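Local coordinates for acyl-CoA N-acyltransferases (NAT) superfamily protein (Arabidopsis thaliana, PDB 6TH0), which probably transfers the acetyl group of acetyl-CoA to N-terminal methionines of transmembrane proteins and to protein lysines, through the GNAT domain held in this chain, at residues Y133-A138 and H159-I164; R153-L158 and S171-Y176; V67-V72 and V95-L100; L16-Q21 and E61-F66. All blocks are in the same frame, centred on the assembly; numbering follows the deposited sequence.

Contact 1: residues Y133-A138 and H159-I164; sequences YLHVIA and HGFYLI. With ACO (acetyl coenzyme *a), chain C.
The acetyl end of the acetyl-CoA pocket in this GNAT fold is lined by His135, Ile137 and Tyr162, where strand 129-137 meets the last part of strand 153-164. The axes of the two strand segments stay 8.4 Å apart, so side chains rather than backbone pairing carry the contact. Phe161 and Tyr162 form a classic beta bulge against strand 167-177, and both their side chains head toward strand 129-137. The Phe161 ring stacks face to face on the His135 imidazole, centroids 4.1 Å apart and planes at 25°, with Phe161 CZ over the imidazole centre. Both imidazole nitrogens are held as well, ND1 by Tyr96 OH and NE2 by Glu78 OE2, which fixes the rotation of the ring. In Tyr162, chi1 of -70° sets CG anti to the carbonyl carbon; farther out, CD2 lies 3.5 Å from Ile137 CG1. Tyr162 OH makes a weak hydrogen bond of 3.0 Å to His135 O and stands 4.0 Å from CH3 of the acetyl group. Ile137 CD1 meets Ile164 CD1 tip to tip at 3.6 Å. The backbone does the rest: Ile137 N donates to the acetyl O of the cofactor at 3.0 Å, with an N-H...O angle of 162°.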
# COMPACT_ATOMS: atom_id res chain seq x y z
N TYR A 133 1.75 7.38 3.88
CA TYR A 133 3.19 7.24 3.68
C TYR A 133 3.52 5.77 3.46
O TYR A 133 2.69 4.88 3.63
CB TYR A 133 4.01 7.85 4.83
CG TYR A 133 4.09 7.10 6.16
CD1 TYR A 133 2.98 6.99 7.00
CD2 TYR A 133 5.29 6.55 6.60
CE1 TYR A 133 3.06 6.31 8.22
CE2 TYR A 133 5.39 5.89 7.81
CZ TYR A 133 4.28 5.77 8.63
OH TYR A 133 4.39 5.10 9.85
N LEU A 134 4.74 5.54 2.99
CA LEU A 134 5.20 4.20 2.65
C LEU A 134 6.69 4.26 2.38
O LEU A 134 7.29 5.34 2.31
CB LEU A 134 4.45 3.66 1.43
CG LEU A 134 4.80 4.43 0.15
CD1 LEU A 134 4.67 3.50 -1.01
CD2 LEU A 134 3.95 5.69 -0.07
N HIS A 135 7.28 3.09 2.20
CA HIS A 135 8.67 2.96 1.80
C HIS A 135 8.73 2.20 0.49
O HIS A 135 7.99 1.23 0.29
CB HIS A 135 9.50 2.25 2.88
CG HIS A 135 9.61 3.01 4.16
ND1 HIS A 135 8.70 2.89 5.19
CD2 HIS A 135 10.54 3.90 4.59
CE1 HIS A 135 9.06 3.67 6.19
NE2 HIS A 135 10.18 4.29 5.85
N VAL A 136 9.59 2.67 -0.41
CA VAL A 136 9.81 2.05 -1.70
C VAL A 136 11.25 1.55 -1.75
O VAL A 136 12.17 2.26 -1.32
CB VAL A 136 9.54 3.07 -2.83
CG1 VAL A 136 9.78 2.46 -4.19
CG2 VAL A 136 8.13 3.65 -2.70
N ILE A 137 11.45 0.34 -2.27
CA ILE A 137 12.81 -0.11 -2.48
C ILE A 137 13.49 0.89 -3.41
O ILE A 137 12.94 1.27 -4.44
CB ILE A 137 12.81 -1.52 -3.09
CG1 ILE A 137 12.27 -2.53 -2.09
CG2 ILE A 137 14.20 -1.88 -3.57
CD1 ILE A 137 12.08 -3.93 -2.68
N ALA A 138 14.72 1.29 -3.05
CA ALA A 138 15.32 2.47 -3.67
C ALA A 138 15.71 2.26 -5.13
O ALA A 138 15.85 3.24 -5.87
CB ALA A 138 16.54 2.92 -2.88
N HIS A 159 18.87 3.64 4.99
CA HIS A 159 19.85 2.63 4.63
C HIS A 159 19.57 1.28 5.29
O HIS A 159 19.20 1.21 6.46
CB HIS A 159 21.25 3.12 5.00
CG HIS A 159 21.60 4.42 4.35
ND1 HIS A 159 22.11 4.50 3.07
CD2 HIS A 159 21.48 5.70 4.78
CE1 HIS A 159 22.31 5.77 2.75
NE2 HIS A 159 21.93 6.52 3.77
N GLY A 160 19.71 0.21 4.51
CA GLY A 160 19.51 -1.11 5.08
C GLY A 160 18.09 -1.39 5.53
O GLY A 160 17.89 -2.23 6.41
N PHE A 161 17.10 -0.70 4.97
CA PHE A 161 15.73 -0.83 5.43
C PHE A 161 15.19 -2.24 5.18
O PHE A 161 14.52 -2.81 6.05
CB PHE A 161 14.86 0.21 4.71
CG PHE A 161 13.48 0.33 5.28
CD1 PHE A 161 13.25 1.07 6.43
CD2 PHE A 161 12.39 -0.26 4.65
CE1 PHE A 161 11.98 1.18 6.97
CE2 PHE A 161 11.12 -0.14 5.18
CZ PHE A 161 10.91 0.58 6.33
N TYR A 162 15.43 -2.77 3.99
CA TYR A 162 14.88 -4.03 3.52
C TYR A 162 15.92 -5.14 3.53
O TYR A 162 17.12 -4.90 3.33
CB TYR A 162 14.32 -3.87 2.11
CG TYR A 162 13.06 -3.05 2.02
CD1 TYR A 162 11.92 -3.43 2.70
CD2 TYR A 162 12.99 -1.90 1.23
CE1 TYR A 162 10.76 -2.70 2.63
CE2 TYR A 162 11.82 -1.16 1.14
CZ TYR A 162 10.70 -1.57 1.84
OH TYR A 162 9.53 -0.86 1.78
N LEU A 163 15.46 -6.37 3.77
CA LEU A 163 16.29 -7.56 3.69
C LEU A 163 15.62 -8.52 2.72
O LEU A 163 14.50 -8.98 2.98
CB LEU A 163 16.47 -8.21 5.07
CG LEU A 163 17.19 -9.56 5.15
CD1 LEU A 163 18.59 -9.45 4.59
CD2 LEU A 163 17.21 -10.07 6.58
N ILE A 164 16.28 -8.79 1.59
CA ILE A 164 15.70 -9.56 0.50
C ILE A 164 16.73 -10.57 0.01
O ILE A 164 17.80 -10.18 -0.48
CB ILE A 164 15.23 -8.67 -0.66
CG1 ILE A 164 14.29 -7.57 -0.16
CG2 ILE A 164 14.55 -9.52 -1.72
CD1 ILE A 164 13.93 -6.57 -1.19
N1A ACO C . -1.20 3.20 -21.78
C2A ACO C . 0.17 3.09 -21.68
N3A ACO C . 0.98 3.17 -20.61
C4A ACO C . 0.27 3.41 -19.44
C5A ACO C . -1.15 3.55 -19.39
C6A ACO C . -1.85 3.43 -20.60
N6A ACO C . -3.22 3.55 -20.61
N7A ACO C . -1.59 3.78 -18.08
C8A ACO C . -0.45 3.78 -17.35
N9A ACO C . 0.69 3.57 -18.12
C1B ACO C . 2.08 3.52 -17.68
C2B ACO C . 2.43 4.58 -16.53
O2B ACO C . 2.67 5.80 -17.08
C3B ACO C . 3.79 3.83 -16.12
O3B ACO C . 4.64 4.10 -17.12
P3B ACO C . 6.39 4.20 -16.57
O7A ACO C . 6.56 2.72 -16.35
O8A ACO C . 7.10 4.81 -17.76
O9A ACO C . 6.22 5.03 -15.32
C4B ACO C . 3.35 2.33 -16.10
O4B ACO C . 2.34 2.19 -17.16
C5B ACO C . 2.82 1.90 -14.72
O5B ACO C . 1.80 2.74 -14.27
P1A ACO C . 0.56 1.81 -13.71
O1A ACO C . 0.02 0.99 -14.82
O2A ACO C . -0.33 2.71 -12.90
O3A ACO C . 1.13 0.69 -12.57
P2A ACO C . 0.96 -0.84 -12.96
O4A ACO C . -0.44 -1.32 -12.80
O5A ACO C . 1.78 -1.27 -14.14
O6A ACO C . 1.73 -1.66 -11.63
CBP ACO C . 3.55 -1.83 -10.07
CCP ACO C . 2.82 -0.94 -11.16
CDP ACO C . 2.62 -1.94 -8.88
CEP ACO C . 4.88 -1.18 -9.66
CAP ACO C . 3.78 -3.20 -10.75
OAP ACO C . 4.81 -3.13 -11.73
C9P ACO C . 4.17 -4.32 -9.79
O9P ACO C . 3.33 -5.06 -9.34
N8P ACO C . 5.51 -4.52 -9.52
C7P ACO C . 5.98 -5.61 -8.60
C6P ACO C . 5.53 -5.34 -7.19
C5P ACO C . 6.20 -4.09 -6.76
O5P ACO C . 7.34 -3.76 -7.06
N4P ACO C . 5.45 -3.25 -5.95
C3P ACO C . 6.12 -2.02 -5.54
C2P ACO C . 5.61 -1.59 -4.22
S1P ACO C . 6.51 -0.03 -3.74
C ACO C . 7.87 -0.83 -2.90
O ACO C . 8.98 -0.90 -3.37
CH3 ACO C . 7.58 -1.47 -1.64

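Contact 2: residues R153-L158 and S171-Y176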
# COMPACT_ATOMS: atom_id res chain seq x y z
N ARG A 153 5.61 12.95 -2.06
CA ARG A 153 6.92 13.60 -1.94
C ARG A 153 7.93 12.55 -1.48
O ARG A 153 7.68 11.82 -0.53
CB ARG A 153 6.87 14.74 -0.93
CG ARG A 153 6.59 16.08 -1.53
CD ARG A 153 5.20 16.13 -2.10
NE ARG A 153 4.86 17.50 -2.47
CZ ARG A 153 3.70 17.88 -2.99
NH1 ARG A 153 2.74 16.98 -3.21
NH2 ARG A 153 3.49 19.16 -3.28
N CYS A 154 9.09 12.50 -2.15
CA CYS A 154 10.20 11.64 -1.75
C CYS A 154 11.00 12.38 -0.68
O CYS A 154 11.55 13.46 -0.94
CB CYS A 154 11.08 11.30 -2.96
SG CYS A 154 12.30 10.02 -2.51
N VAL A 155 10.96 11.86 0.55
CA VAL A 155 11.50 12.60 1.69
C VAL A 155 12.99 12.33 1.92
O VAL A 155 13.79 13.27 1.99
CB VAL A 155 10.70 12.26 2.96
CG1 VAL A 155 11.29 12.98 4.17
CG2 VAL A 155 9.24 12.59 2.76
N ARG A 156 13.36 11.06 2.07
CA ARG A 156 14.73 10.74 2.46
C ARG A 156 15.00 9.26 2.19
O ARG A 156 14.08 8.46 2.01
CB ARG A 156 14.97 11.07 3.94
CG ARG A 156 13.99 10.40 4.92
CD ARG A 156 13.97 11.23 6.21
NE ARG A 156 12.88 10.82 7.08
CZ ARG A 156 12.34 11.60 8.02
NH1 ARG A 156 12.79 12.83 8.19
NH2 ARG A 156 11.36 11.14 8.78
N ARG A 157 16.28 8.91 2.21
CA ARG A 157 16.73 7.54 2.01
C ARG A 157 17.04 6.88 3.35
O ARG A 157 17.74 7.46 4.18
CB ARG A 157 17.97 7.52 1.12
CG ARG A 157 18.43 6.13 0.71
CD ARG A 157 19.70 6.22 -0.10
NE ARG A 157 20.05 4.93 -0.67
CZ ARG A 157 19.80 4.58 -1.93
NH1 ARG A 157 20.15 3.38 -2.36
NH2 ARG A 157 19.19 5.43 -2.75
N LEU A 158 16.51 5.67 3.55
CA LEU A 158 16.79 4.87 4.74
C LEU A 158 17.72 3.72 4.35
O LEU A 158 17.35 2.88 3.52
CB LEU A 158 15.51 4.33 5.36
CG LEU A 158 14.64 5.41 6.02
CD1 LEU A 158 14.06 6.37 4.99
CD2 LEU A 158 13.55 4.80 6.89
N SER A 171 15.73 1.99 1.22
CA SER A 171 14.39 2.39 0.82
C SER A 171 14.32 3.91 0.72
O SER A 171 15.18 4.64 1.22
CB SER A 171 13.33 1.89 1.81
OG SER A 171 13.45 2.59 3.04
N TYR A 172 13.31 4.38 -0.01
CA TYR A 172 12.91 5.78 0.03
C TYR A 172 11.61 5.91 0.80
O TYR A 172 10.67 5.14 0.58
CB TYR A 172 12.71 6.37 -1.37
CG TYR A 172 13.96 6.59 -2.15
CD1 TYR A 172 14.98 7.40 -1.66
CD2 TYR A 172 14.11 6.05 -3.42
CE1 TYR A 172 16.12 7.64 -2.40
CE2 TYR A 172 15.25 6.30 -4.17
CZ TYR A 172 16.25 7.07 -3.65
OH TYR A 172 17.38 7.29 -4.38
N LEU A 173 11.56 6.89 1.70
CA LEU A 173 10.31 7.26 2.37
C LEU A 173 9.51 8.19 1.46
O LEU A 173 10.05 9.19 0.98
CB LEU A 173 10.62 7.97 3.68
CG LEU A 173 9.44 8.71 4.33
CD1 LEU A 173 8.41 7.70 4.82
CD2 LEU A 173 9.90 9.64 5.47
N PHE A 174 8.24 7.86 1.20
CA PHE A 174 7.36 8.71 0.40
C PHE A 174 6.16 9.11 1.25
O PHE A 174 5.64 8.28 1.99
CB PHE A 174 6.83 8.03 -0.87
CG PHE A 174 7.74 8.12 -2.06
CD1 PHE A 174 7.58 9.13 -2.99
CD2 PHE A 174 8.72 7.16 -2.28
CE1 PHE A 174 8.42 9.20 -4.12
CE2 PHE A 174 9.54 7.22 -3.38
CZ PHE A 174 9.39 8.24 -4.30
N VAL A 175 5.75 10.38 1.18
CA VAL A 175 4.63 10.86 1.98
C VAL A 175 3.67 11.65 1.10
O VAL A 175 4.09 12.32 0.15
CB VAL A 175 5.08 11.72 3.19
CG1 VAL A 175 6.05 10.95 4.06
CG2 VAL A 175 5.69 13.03 2.72
N TYR A 176 2.38 11.50 1.35
CA TYR A 176 1.35 12.38 0.81
C TYR A 176 0.53 12.94 1.97
O TYR A 176 -0.30 12.22 2.54
CB TYR A 176 0.44 11.65 -0.18
CG TYR A 176 -0.57 12.57 -0.84
CD1 TYR A 176 -0.22 13.36 -1.92
CD2 TYR A 176 -1.87 12.65 -0.37
CE1 TYR A 176 -1.13 14.20 -2.52
CE2 TYR A 176 -2.79 13.49 -0.97
CZ TYR A 176 -2.42 14.26 -2.04
OH TYR A 176 -3.35 15.09 -2.63
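Ser171 pairs with Leu158 toward the turn of this antiparallel hairpin: Leu158 N donates to Ser171 O at 2.9 Å, and Ser171 N answers to Leu158 O. Ser171 OG sits 3.6 Å from Leu158 CB, buried without a polar partner in the model. Tyr172 lies on the other face, where Cys154 SG approaches its CG obliquely at 3.8 Å. Its OH is at the edge of the Arg157 guanidinium, 3.1 Å from NH2 but badly angled for a hydrogen bond; the planes are 89° apart, and Arg157 bridges to Asp170 instead. Leu173 serves two consecutive residues, its O taking Val155 N and its N giving to Arg156 O. Its CD2 lies alongside Arg156, 3.6 Å from NE, while that guanidinium goes on to Asp81. Phe174 offers a ring face to Cys154, with CB 4.0 Å and SG 4.2 Å from the ring centroid. An alanine at Phe174 would probably leave Cys154 without that face and open a gap toward Ile144 and Tyr147 of helix 141-149. Val175 ends the contact, its CG2 3.6 Å from Val155 CG2. Chemically, this edge hairpin has unlike faces: sulfur and rings toward helix 141-149, aliphatic branches with Ser171 and Arg156 on the other.

Contact 3: residues V67-V72 and V95-L100; sequences VTAKIV and VYILTL. With ACO (acetyl coenzyme *a), chain C.
With chi1 at 62° in Thr68 and 71° in Thr99, each OG1 stands between its backbone N and carbonyl carbon, and the two hydroxyls meet across the strands. Thr68 OG1 and Thr99 OG1 are 2.6 Å apart in a hydrogen bond that either could donate; Thr99 OG1 also bonds to His23 NE2. Next to them, Thr68 O takes Leu98 N at 2.8 Å and, weakly, Thr99 N at 3.4 Å. Leu98 and Thr99 thus share one partner in a classic beta bulge, the distortion known from the fourth strand of the GNAT fold, beside which acetyl-CoA binds. Just past it, Leu100 O receives N4P of the pantetheine arm at 2.9 Å, nearly straight at 171°. The Leu100 side chain works both ways, CD1 lying 4.0 Å from Val67 CB and CD2 4.0 Å from the cofactor methyl CDP. An alanine here would probably leave Val67 and that methyl without their shared neighbour and open a gap beside Leu146 and Tyr147. On the same face Ala69 CB touches Val95 CG1 at 3.6 Å, and Val95 also packs on Val119 of helix 111-123. Lys70 and Tyr96 exchange two backbone bonds, with Tyr96 N 2.9 Å from Lys70 O.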
# COMPACT_ATOMS: atom_id res chain seq x y z
N VAL A 67 -3.67 -3.76 -2.92
CA VAL A 67 -2.91 -2.83 -2.09
C VAL A 67 -3.32 -3.08 -0.65
O VAL A 67 -4.50 -3.36 -0.38
CB VAL A 67 -3.16 -1.37 -2.48
CG1 VAL A 67 -4.63 -1.00 -2.27
CG2 VAL A 67 -2.24 -0.44 -1.70
N THR A 68 -2.35 -3.17 0.26
CA THR A 68 -2.61 -3.32 1.69
C THR A 68 -2.03 -2.14 2.47
O THR A 68 -0.99 -1.57 2.08
CB THR A 68 -2.05 -4.61 2.24
OG1 THR A 68 -0.62 -4.60 2.07
CG2 THR A 68 -2.64 -5.81 1.49
N ALA A 69 -2.70 -1.75 3.56
CA ALA A 69 -2.28 -0.59 4.33
C ALA A 69 -2.69 -0.78 5.79
O ALA A 69 -3.67 -1.47 6.09
CB ALA A 69 -2.88 0.71 3.78
N LYS A 70 -1.99 -0.11 6.69
CA LYS A 70 -2.37 -0.18 8.09
C LYS A 70 -2.43 1.21 8.66
O LYS A 70 -1.83 2.16 8.13
CB LYS A 70 -1.42 -1.05 8.93
CG LYS A 70 -0.01 -0.48 9.06
CD LYS A 70 0.77 -1.27 10.11
CE LYS A 70 2.21 -0.77 10.25
NZ LYS A 70 2.94 -1.56 11.28
N ILE A 71 -3.14 1.32 9.76
CA ILE A 71 -3.37 2.60 10.40
C ILE A 71 -2.32 2.78 11.49
O ILE A 71 -2.04 1.85 12.26
CB ILE A 71 -4.80 2.64 10.95
CG1 ILE A 71 -5.78 2.32 9.82
CG2 ILE A 71 -5.10 4.02 11.52
CD1 ILE A 71 -5.79 3.35 8.70
N VAL A 72 -1.77 3.99 11.57
CA VAL A 72 -0.65 4.33 12.44
C VAL A 72 -1.00 5.60 13.20
O VAL A 72 -1.43 6.59 12.58
CB VAL A 72 0.62 4.56 11.60
CG1 VAL A 72 1.83 4.81 12.48
CG2 VAL A 72 0.87 3.36 10.67
N VAL A 95 -2.14 6.67 7.25
CA VAL A 95 -2.26 5.39 6.56
C VAL A 95 -0.90 5.04 5.98
O VAL A 95 -0.28 5.87 5.30
CB VAL A 95 -3.34 5.44 5.47
CG1 VAL A 95 -3.44 4.11 4.75
CG2 VAL A 95 -4.69 5.81 6.10
N TYR A 96 -0.42 3.83 6.28
CA TYR A 96 0.87 3.33 5.80
C TYR A 96 0.64 2.23 4.78
O TYR A 96 0.15 1.15 5.12
CB TYR A 96 1.70 2.80 6.98
CG TYR A 96 3.08 2.30 6.60
CD1 TYR A 96 4.12 3.19 6.32
CD2 TYR A 96 3.36 0.93 6.55
CE1 TYR A 96 5.38 2.75 5.97
CE2 TYR A 96 4.62 0.47 6.20
CZ TYR A 96 5.62 1.37 5.91
OH TYR A 96 6.88 0.90 5.58
N ILE A 97 1.03 2.47 3.52
CA ILE A 97 0.89 1.41 2.53
C ILE A 97 1.98 0.38 2.77
O ILE A 97 3.17 0.71 2.87
CB ILE A 97 0.98 1.97 1.10
CG1 ILE A 97 -0.28 2.78 0.77
CG2 ILE A 97 1.20 0.80 0.09
CD1 ILE A 97 -0.13 3.65 -0.46
N LEU A 98 1.56 -0.88 2.91
CA LEU A 98 2.44 -2.01 3.16
C LEU A 98 2.86 -2.67 1.85
O LEU A 98 4.05 -2.78 1.55
CB LEU A 98 1.73 -3.04 4.03
CG LEU A 98 1.35 -2.60 5.45
CD1 LEU A 98 0.21 -3.44 5.96
CD2 LEU A 98 2.56 -2.80 6.34
N THR A 99 1.88 -3.11 1.06
CA THR A 99 2.20 -3.80 -0.18
C THR A 99 1.31 -3.29 -1.31
O THR A 99 0.23 -2.76 -1.09
CB THR A 99 2.04 -5.32 -0.05
OG1 THR A 99 0.65 -5.65 0.05
CG2 THR A 99 2.79 -5.86 1.17
N LEU A 100 1.81 -3.47 -2.54
CA LEU A 100 1.10 -3.05 -3.73
C LEU A 100 1.64 -3.91 -4.86
O LEU A 100 2.85 -4.10 -4.92
CB LEU A 100 1.34 -1.57 -4.03
CG LEU A 100 0.96 -1.05 -5.40
CD1 LEU A 100 -0.55 -0.91 -5.51
CD2 LEU A 100 1.64 0.28 -5.67
N1A ACO C . -1.20 3.20 -21.78
C2A ACO C . 0.17 3.09 -21.68
N3A ACO C . 0.98 3.17 -20.61
C4A ACO C . 0.27 3.41 -19.44
C5A ACO C . -1.15 3.55 -19.39
C6A ACO C . -1.85 3.43 -20.60
N6A ACO C . -3.22 3.55 -20.61
N7A ACO C . -1.59 3.78 -18.08
C8A ACO C . -0.45 3.78 -17.35
N9A ACO C . 0.69 3.57 -18.12
C1B ACO C . 2.08 3.52 -17.68
C2B ACO C . 2.43 4.58 -16.53
O2B ACO C . 2.67 5.80 -17.08
C3B ACO C . 3.79 3.83 -16.12
O3B ACO C . 4.64 4.10 -17.12
P3B ACO C . 6.39 4.20 -16.57
O7A ACO C . 6.56 2.72 -16.35
O8A ACO C . 7.10 4.81 -17.76
O9A ACO C . 6.22 5.03 -15.32
C4B ACO C . 3.35 2.33 -16.10
O4B ACO C . 2.34 2.19 -17.16
C5B ACO C . 2.82 1.90 -14.72
O5B ACO C . 1.80 2.74 -14.27
P1A ACO C . 0.56 1.81 -13.71
O1A ACO C . 0.02 0.99 -14.82
O2A ACO C . -0.33 2.71 -12.90
O3A ACO C . 1.13 0.69 -12.57
P2A ACO C . 0.96 -0.84 -12.96
O4A ACO C . -0.44 -1.32 -12.80
O5A ACO C . 1.78 -1.27 -14.14
O6A ACO C . 1.73 -1.66 -11.63
CBP ACO C . 3.55 -1.83 -10.07
CCP ACO C . 2.82 -0.94 -11.16
CDP ACO C . 2.62 -1.94 -8.88
CEP ACO C . 4.88 -1.18 -9.66
CAP ACO C . 3.78 -3.20 -10.75
OAP ACO C . 4.81 -3.13 -11.73
C9P ACO C . 4.17 -4.32 -9.79
O9P ACO C . 3.33 -5.06 -9.34
N8P ACO C . 5.51 -4.52 -9.52
C7P ACO C . 5.98 -5.61 -8.60
C6P ACO C . 5.53 -5.34 -7.19
C5P ACO C . 6.20 -4.09 -6.76
O5P ACO C . 7.34 -3.76 -7.06
N4P ACO C . 5.45 -3.25 -5.95
C3P ACO C . 6.12 -2.02 -5.54
C2P ACO C . 5.61 -1.59 -4.22
S1P ACO C . 6.51 -0.03 -3.74
C ACO C . 7.87 -0.83 -2.90
O ACO C . 8.98 -0.90 -3.37
CH3 ACO C . 7.58 -1.47 -1.64

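Contact 4: residues L16-Q21 and E61-F66; sequences LERLEQ and EELIGF
Arg18 reaches from helix 16-26 to Glu62 and Leu63, and its side chain can be followed atom by atom. CB points toward 61-66. CG, anti to the backbone N (chi1 169°), rests 3.7 Å from Leu63 CG. The chain then bends at chi2 (71°), and CD comes 3.7 Å from Glu62 OE2. From there the guanidinium grips a single atom side-on: NE donates to Leu63 O at 2.9 Å and NH2 to the same oxygen at 3.1 Å, both with the oxygen in the guanidinium plane. NH1 turns back to its own helix and bonds Gln21 OE1 at 2.8 Å, so all three nitrogens are used and the group is held against rotation. Over one face lies the Glu62 carboxylate, its plane tilted only 16° from the guanidinium. Arg18 NE and Glu62 OE2 are 3.8 Å apart, a long salt bridge of charges alone, since no N-H points at the oxygen. The carboxylate has a second partner, Arg55, at OE1, and its charge probably steadies Arg18 electrostatically. One residue on, Leu19 carries the apolar half of the contact, its CD1 4.1 Å from Phe66 CB and close to Leu63 CD2. Beside this, Ile64 and Gly65 both face Ala50 in a classic beta bulge. Packing of the first helix across the start of strand 63-73 in this way is part of the GNAT fold.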
# COMPACT_ATOMS: atom_id res chain seq x y z
N LEU A 16 -7.67 -15.36 0.43
CA LEU A 16 -6.48 -15.68 1.20
C LEU A 16 -5.42 -16.40 0.36
O LEU A 16 -4.27 -15.97 0.30
CB LEU A 16 -6.85 -16.51 2.43
CG LEU A 16 -5.64 -16.90 3.27
CD1 LEU A 16 -4.97 -15.67 3.85
CD2 LEU A 16 -6.04 -17.86 4.38
N GLU A 17 -5.79 -17.53 -0.25
CA GLU A 17 -4.83 -18.32 -1.02
C GLU A 17 -4.21 -17.50 -2.14
O GLU A 17 -2.98 -17.45 -2.28
CB GLU A 17 -5.50 -19.57 -1.60
CG GLU A 17 -4.52 -20.60 -2.12
CD GLU A 17 -5.21 -21.70 -2.92
OE1 GLU A 17 -6.40 -21.97 -2.65
OE2 GLU A 17 -4.56 -22.27 -3.82
N ARG A 18 -5.04 -16.84 -2.94
CA ARG A 18 -4.52 -16.04 -4.05
C ARG A 18 -3.64 -14.90 -3.54
O ARG A 18 -2.57 -14.64 -4.10
CB ARG A 18 -5.67 -15.51 -4.89
CG ARG A 18 -5.27 -14.44 -5.91
CD ARG A 18 -4.44 -15.03 -7.05
NE ARG A 18 -4.42 -14.11 -8.18
CZ ARG A 18 -3.65 -14.26 -9.26
NH1 ARG A 18 -2.83 -15.30 -9.35
NH2 ARG A 18 -3.70 -13.37 -10.24
N LEU A 19 -4.07 -14.23 -2.47
CA LEU A 19 -3.30 -13.12 -1.93
C LEU A 19 -1.91 -13.57 -1.49
O LEU A 19 -0.91 -12.90 -1.79
CB LEU A 19 -4.04 -12.49 -0.74
CG LEU A 19 -3.49 -11.16 -0.22
CD1 LEU A 19 -3.60 -10.01 -1.22
CD2 LEU A 19 -4.13 -10.81 1.13
N GLU A 20 -1.83 -14.68 -0.77
CA GLU A 20 -0.53 -15.16 -0.32
C GLU A 20 0.33 -15.51 -1.52
O GLU A 20 1.51 -15.15 -1.58
CB GLU A 20 -0.66 -16.38 0.58
CG GLU A 20 -1.15 -16.13 1.99
CD GLU A 20 -1.20 -17.42 2.79
OE1 GLU A 20 -1.86 -18.38 2.33
OE2 GLU A 20 -0.57 -17.48 3.87
N GLN A 21 -0.27 -16.17 -2.49
CA GLN A 21 0.48 -16.66 -3.65
C GLN A 21 1.05 -15.51 -4.47
O GLN A 21 2.22 -15.53 -4.85
CB GLN A 21 -0.45 -17.55 -4.47
CG GLN A 21 0.02 -17.92 -5.86
CD GLN A 21 -1.11 -17.80 -6.86
OE1 GLN A 21 -1.26 -16.77 -7.52
NE2 GLN A 21 -1.92 -18.84 -6.97
N GLU A 61 -13.64 -13.57 -10.33
CA GLU A 61 -13.54 -12.98 -9.00
C GLU A 61 -12.14 -13.04 -8.40
O GLU A 61 -11.90 -12.48 -7.32
CB GLU A 61 -14.53 -13.67 -8.05
CG GLU A 61 -15.94 -13.09 -8.06
CD GLU A 61 -15.96 -11.59 -7.86
OE1 GLU A 61 -15.16 -11.07 -7.05
OE2 GLU A 61 -16.79 -10.91 -8.51
N GLU A 62 -11.19 -13.68 -9.09
CA GLU A 62 -9.82 -13.77 -8.62
C GLU A 62 -9.10 -12.44 -8.79
O GLU A 62 -9.15 -11.83 -9.86
CB GLU A 62 -9.07 -14.87 -9.39
CG GLU A 62 -7.68 -15.18 -8.87
CD GLU A 62 -6.92 -16.15 -9.75
OE1 GLU A 62 -6.80 -15.89 -10.97
OE2 GLU A 62 -6.45 -17.19 -9.24
N LEU A 63 -8.46 -11.96 -7.73
CA LEU A 63 -7.83 -10.65 -7.81
C LEU A 63 -6.62 -10.68 -8.74
O LEU A 63 -5.91 -11.68 -8.83
CB LEU A 63 -7.41 -10.16 -6.42
CG LEU A 63 -6.34 -10.92 -5.62
CD1 LEU A 63 -4.96 -10.46 -6.00
CD2 LEU A 63 -6.57 -10.72 -4.12
N ILE A 64 -6.41 -9.58 -9.46
CA ILE A 64 -5.23 -9.40 -10.30
C ILE A 64 -4.41 -8.20 -9.86
O ILE A 64 -3.41 -7.86 -10.50
CB ILE A 64 -5.63 -9.33 -11.79
CG1 ILE A 64 -6.76 -8.33 -12.02
CG2 ILE A 64 -6.07 -10.70 -12.27
CD1 ILE A 64 -6.34 -6.88 -11.95
N GLY A 65 -4.79 -7.56 -8.76
CA GLY A 65 -4.03 -6.47 -8.20
C GLY A 65 -4.45 -6.31 -6.76
O GLY A 65 -5.52 -6.78 -6.36
N PHE A 66 -3.59 -5.68 -5.97
CA PHE A 66 -3.89 -5.55 -4.54
C PHE A 66 -3.14 -4.35 -4.00
O PHE A 66 -2.11 -3.94 -4.54
CB PHE A 66 -3.48 -6.81 -3.78
CG PHE A 66 -2.04 -7.11 -3.88
CD1 PHE A 66 -1.13 -6.52 -3.02
CD2 PHE A 66 -1.55 -7.91 -4.91
CE1 PHE A 66 0.24 -6.75 -3.15
CE2 PHE A 66 -0.20 -8.15 -5.04
CZ PHE A 66 0.69 -7.59 -4.16

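In the fold
All four contacts reach one mixed sheet. Contacts 1 and 4 are buried although away from the chain's centre; contacts 2 and 3 are partly buried. Contact 3, its centre about 4 Å from the chain's centre, joins antiparallel neighbours through backbone bonds and a threonine pair. Contacts 1 and 3 both hold acetyl-CoA, at its acetyl group and pantetheine arm respectively, and meet through Tyr96 and His135. Contact 2 lies at the sheet edge, with several exposed residues, and pairs by backbone the strand 153-164 that contact 1 uses through rings. Contact 4 shares strand 63-73 with contact 3, yet sets a helix on it through an arginine on a backbone carbonyl, a long salt bridge and leucine packing.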